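Local coordinates for putative enoyl-CoA hydratase (Streptomyces coelicolor A3, PDB 3G64), which probably hydrates the double bond of enoyl-CoA thioesters or carries out a related reaction, as a putative enoyl-CoA hydratase of the crotonase-like family, at residues L56-A64 / R110-A118. Numbering follows the deposited sequence. Where two conformers were deposited one is given.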
# COMPACT_ATOMS: atom_id res chain seq x y z
N LEU A 56 21.34 -18.95 -10.78
CA LEU A 56 20.07 -19.31 -11.42
C LEU A 56 19.52 -18.17 -12.29
O LEU A 56 18.87 -18.40 -13.29
CB LEU A 56 19.01 -19.69 -10.38
CG LEU A 56 19.37 -20.87 -9.48
CD1 LEU A 56 18.29 -21.19 -8.46
CD2 LEU A 56 19.69 -22.10 -10.35
N SER A 57 19.77 -16.93 -11.87
CA SER A 57 19.23 -15.79 -12.58
C SER A 57 19.94 -15.60 -13.91
O SER A 57 19.30 -15.41 -14.93
CB SER A 57 19.35 -14.51 -11.75
OG SER A 57 18.45 -14.53 -10.65
N ARG A 58 21.27 -15.66 -13.89
CA ARG A 58 22.03 -15.40 -15.10
C ARG A 58 21.85 -16.51 -16.14
O ARG A 58 21.93 -16.25 -17.33
CB ARG A 58 23.52 -15.15 -14.78
CG ARG A 58 24.37 -16.40 -14.67
CD ARG A 58 25.74 -16.04 -14.09
NE ARG A 58 26.59 -17.22 -13.96
CZ ARG A 58 27.38 -17.45 -12.91
NH1 ARG A 58 27.41 -16.59 -11.89
NH2 ARG A 58 28.12 -18.56 -12.86
N ARG A 59 21.57 -17.72 -15.69
CA ARG A 59 21.37 -18.83 -16.62
C ARG A 59 19.88 -19.05 -16.95
O ARG A 59 19.56 -19.93 -17.73
CB ARG A 59 21.99 -20.13 -16.10
CG ARG A 59 23.47 -20.05 -15.76
CD ARG A 59 23.99 -21.38 -15.21
NE ARG A 59 22.95 -22.09 -14.48
CZ ARG A 59 23.15 -23.17 -13.72
NH1 ARG A 59 24.37 -23.66 -13.58
NH2 ARG A 59 22.13 -23.75 -13.10
N ARG A 60 19.00 -18.22 -16.38
CA ARG A 60 17.55 -18.39 -16.53
C ARG A 60 17.22 -19.88 -16.48
O ARG A 60 16.58 -20.46 -17.37
CB ARG A 60 17.03 -17.70 -17.80
CG ARG A 60 15.53 -17.39 -17.73
CD ARG A 60 14.98 -16.75 -18.99
NE ARG A 60 15.11 -15.29 -18.94
CZ ARG A 60 14.17 -14.47 -18.46
NH1 ARG A 60 13.03 -14.94 -17.98
NH2 ARG A 60 14.38 -13.16 -18.46
N ALA A 61 17.68 -20.49 -15.39
CA ALA A 61 17.83 -21.92 -15.27
C ALA A 61 16.49 -22.63 -15.02
O ALA A 61 16.18 -23.64 -15.63
CB ALA A 61 18.84 -22.21 -14.15
N VAL A 62 15.70 -22.04 -14.13
CA VAL A 62 14.50 -22.64 -13.64
C VAL A 62 13.32 -21.73 -13.94
O VAL A 62 13.50 -20.57 -14.32
CB VAL A 62 14.62 -22.93 -12.13
CG1 VAL A 62 15.93 -23.67 -11.84
CG2 VAL A 62 14.57 -21.64 -11.32
N ARG A 63 12.12 -22.27 -13.79
CA ARG A 63 10.90 -21.54 -14.06
C ARG A 63 10.12 -21.31 -12.78
O ARG A 63 9.10 -20.64 -12.79
CB ARG A 63 10.02 -22.29 -15.10
CG ARG A 63 10.72 -22.52 -16.44
CD ARG A 63 9.82 -23.10 -17.56
NE ARG A 63 9.16 -24.37 -17.24
CZ ARG A 63 9.74 -25.58 -17.29
NH1 ARG A 63 11.01 -25.72 -17.62
NH2 ARG A 63 9.02 -26.66 -16.99
N ALA A 64 10.61 -21.85 -11.66
CA ALA A 64 10.01 -21.62 -10.35
C ALA A 64 10.97 -22.09 -9.28
O ALA A 64 11.76 -23.03 -9.49
CB ALA A 64 8.67 -22.36 -10.19
N ARG A 110 13.51 -10.62 -4.89
CA ARG A 110 12.57 -9.74 -5.59
C ARG A 110 12.86 -9.62 -7.11
O ARG A 110 11.95 -9.31 -7.89
CB ARG A 110 12.52 -8.33 -4.93
CG ARG A 110 11.97 -8.36 -3.44
CD ARG A 110 10.55 -9.01 -3.35
NE ARG A 110 9.69 -8.58 -4.46
CZ ARG A 110 8.81 -9.38 -5.09
NH1 ARG A 110 8.67 -10.66 -4.72
NH2 ARG A 110 8.09 -8.91 -6.11
N GLU A 111 14.10 -9.85 -7.51
CA GLU A 111 14.49 -9.55 -8.89
C GLU A 111 14.74 -10.76 -9.79
O GLU A 111 14.93 -10.59 -10.99
CB GLU A 111 15.73 -8.63 -8.93
CG GLU A 111 15.44 -7.19 -8.53
CD GLU A 111 16.67 -6.27 -8.60
OE1 GLU A 111 17.80 -6.75 -8.83
OE2 GLU A 111 16.49 -5.05 -8.41
N CYS A 112 14.76 -11.97 -9.24
CA CYS A 112 15.09 -13.14 -10.03
C CYS A 112 13.96 -13.46 -11.01
O CYS A 112 12.78 -13.37 -10.65
CB CYS A 112 15.38 -14.35 -9.13
SG CYS A 112 14.03 -14.84 -8.00
N PRO A 113 14.31 -13.87 -12.24
CA PRO A 113 13.37 -14.03 -13.35
C PRO A 113 12.51 -15.31 -13.25
O PRO A 113 12.37 -16.03 -14.23
CB PRO A 113 14.28 -14.09 -14.58
CG PRO A 113 15.57 -14.70 -14.05
CD PRO A 113 15.70 -14.21 -12.61
N PHE A 114 11.93 -15.56 -12.08
CA PHE A 114 11.03 -16.70 -11.87
C PHE A 114 10.39 -16.48 -10.53
O PHE A 114 10.99 -15.85 -9.66
CB PHE A 114 11.75 -18.06 -11.89
CG PHE A 114 13.06 -18.08 -11.14
CD1 PHE A 114 13.10 -18.25 -9.76
CD2 PHE A 114 14.27 -17.93 -11.83
CE1 PHE A 114 14.32 -18.26 -9.08
CE2 PHE A 114 15.48 -17.93 -11.17
CZ PHE A 114 15.52 -18.10 -9.78
N PRO A 115 9.18 -17.00 -10.36
CA PRO A 115 8.45 -16.91 -9.09
C PRO A 115 9.14 -17.72 -7.99
O PRO A 115 9.66 -18.83 -8.22
CB PRO A 115 7.07 -17.54 -9.39
CG PRO A 115 7.14 -18.07 -10.78
CD PRO A 115 8.45 -17.74 -11.41
N VAL A 116 9.13 -17.15 -6.80
CA VAL A 116 9.68 -17.80 -5.63
C VAL A 116 8.53 -18.08 -4.68
O VAL A 116 7.70 -17.19 -4.43
CB VAL A 116 10.75 -16.90 -4.97
CG1 VAL A 116 11.20 -17.47 -3.62
CG2 VAL A 116 11.94 -16.73 -5.93
N ILE A 117 8.47 -19.31 -4.16
CA ILE A 117 7.39 -19.73 -3.29
C ILE A 117 7.97 -20.17 -1.94
O ILE A 117 8.86 -21.03 -1.89
CB ILE A 117 6.64 -20.92 -3.94
CG1 ILE A 117 6.10 -20.49 -5.31
CG2 ILE A 117 5.57 -21.51 -3.00
CD1 ILE A 117 6.13 -21.59 -6.33
N ALA A 118 7.51 -19.58 -0.84
CA ALA A 118 7.95 -20.02 0.49
C ALA A 118 6.96 -21.01 1.08
O ALA A 118 5.75 -20.72 1.17
CB ALA A 118 8.14 -18.82 1.43
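F114 and V62 form the centre of this contact, mainly apolar. Methyl CG2 of V62 sits over the middle of the F114 ring in a CH-pi contact, 3.7 Å from the centroid and 7° off the normal. On the opposite ring face lies CB of C112, offset toward the rim. L56 CB meets F114 CZ obliquely at 3.9 Å. The chi1 of 42° sets F114 CG between its own backbone N and carbonyl carbon, and this places the ring between C112 CB and V62 CG2. With an alanine in place of F114, V62 CG2 and C112 CB would probably lose the ring between them and L56 CB would face a gap.

Prolines make the flanking contacts. P113, the centre of an inverse gamma turn, brings CD to 3.4 Å from S57 OG, a hydroxyl already hydrogen-bonded to L53 O. P113 CB lies over one face of the R60 guanidinium, 3.7 Å from NH1, but that arginine is poorly ordered. P115 CD rests 3.3 Å from R63 O.

Polar contact is slight: A64 CA approaches P115 O at 3.5 Å as a CA-H...O contact. P115 O also accepts a backbone hydrogen bond from L65 N.

Helix 43-58 closes with a Schellman motif at R60. Both segments lead from helices into neighbouring parallel strands, 64-69 and 116-120, in beta-alpha-beta crossovers typical of the beta-beta-alpha superhelix of the crotonase fold.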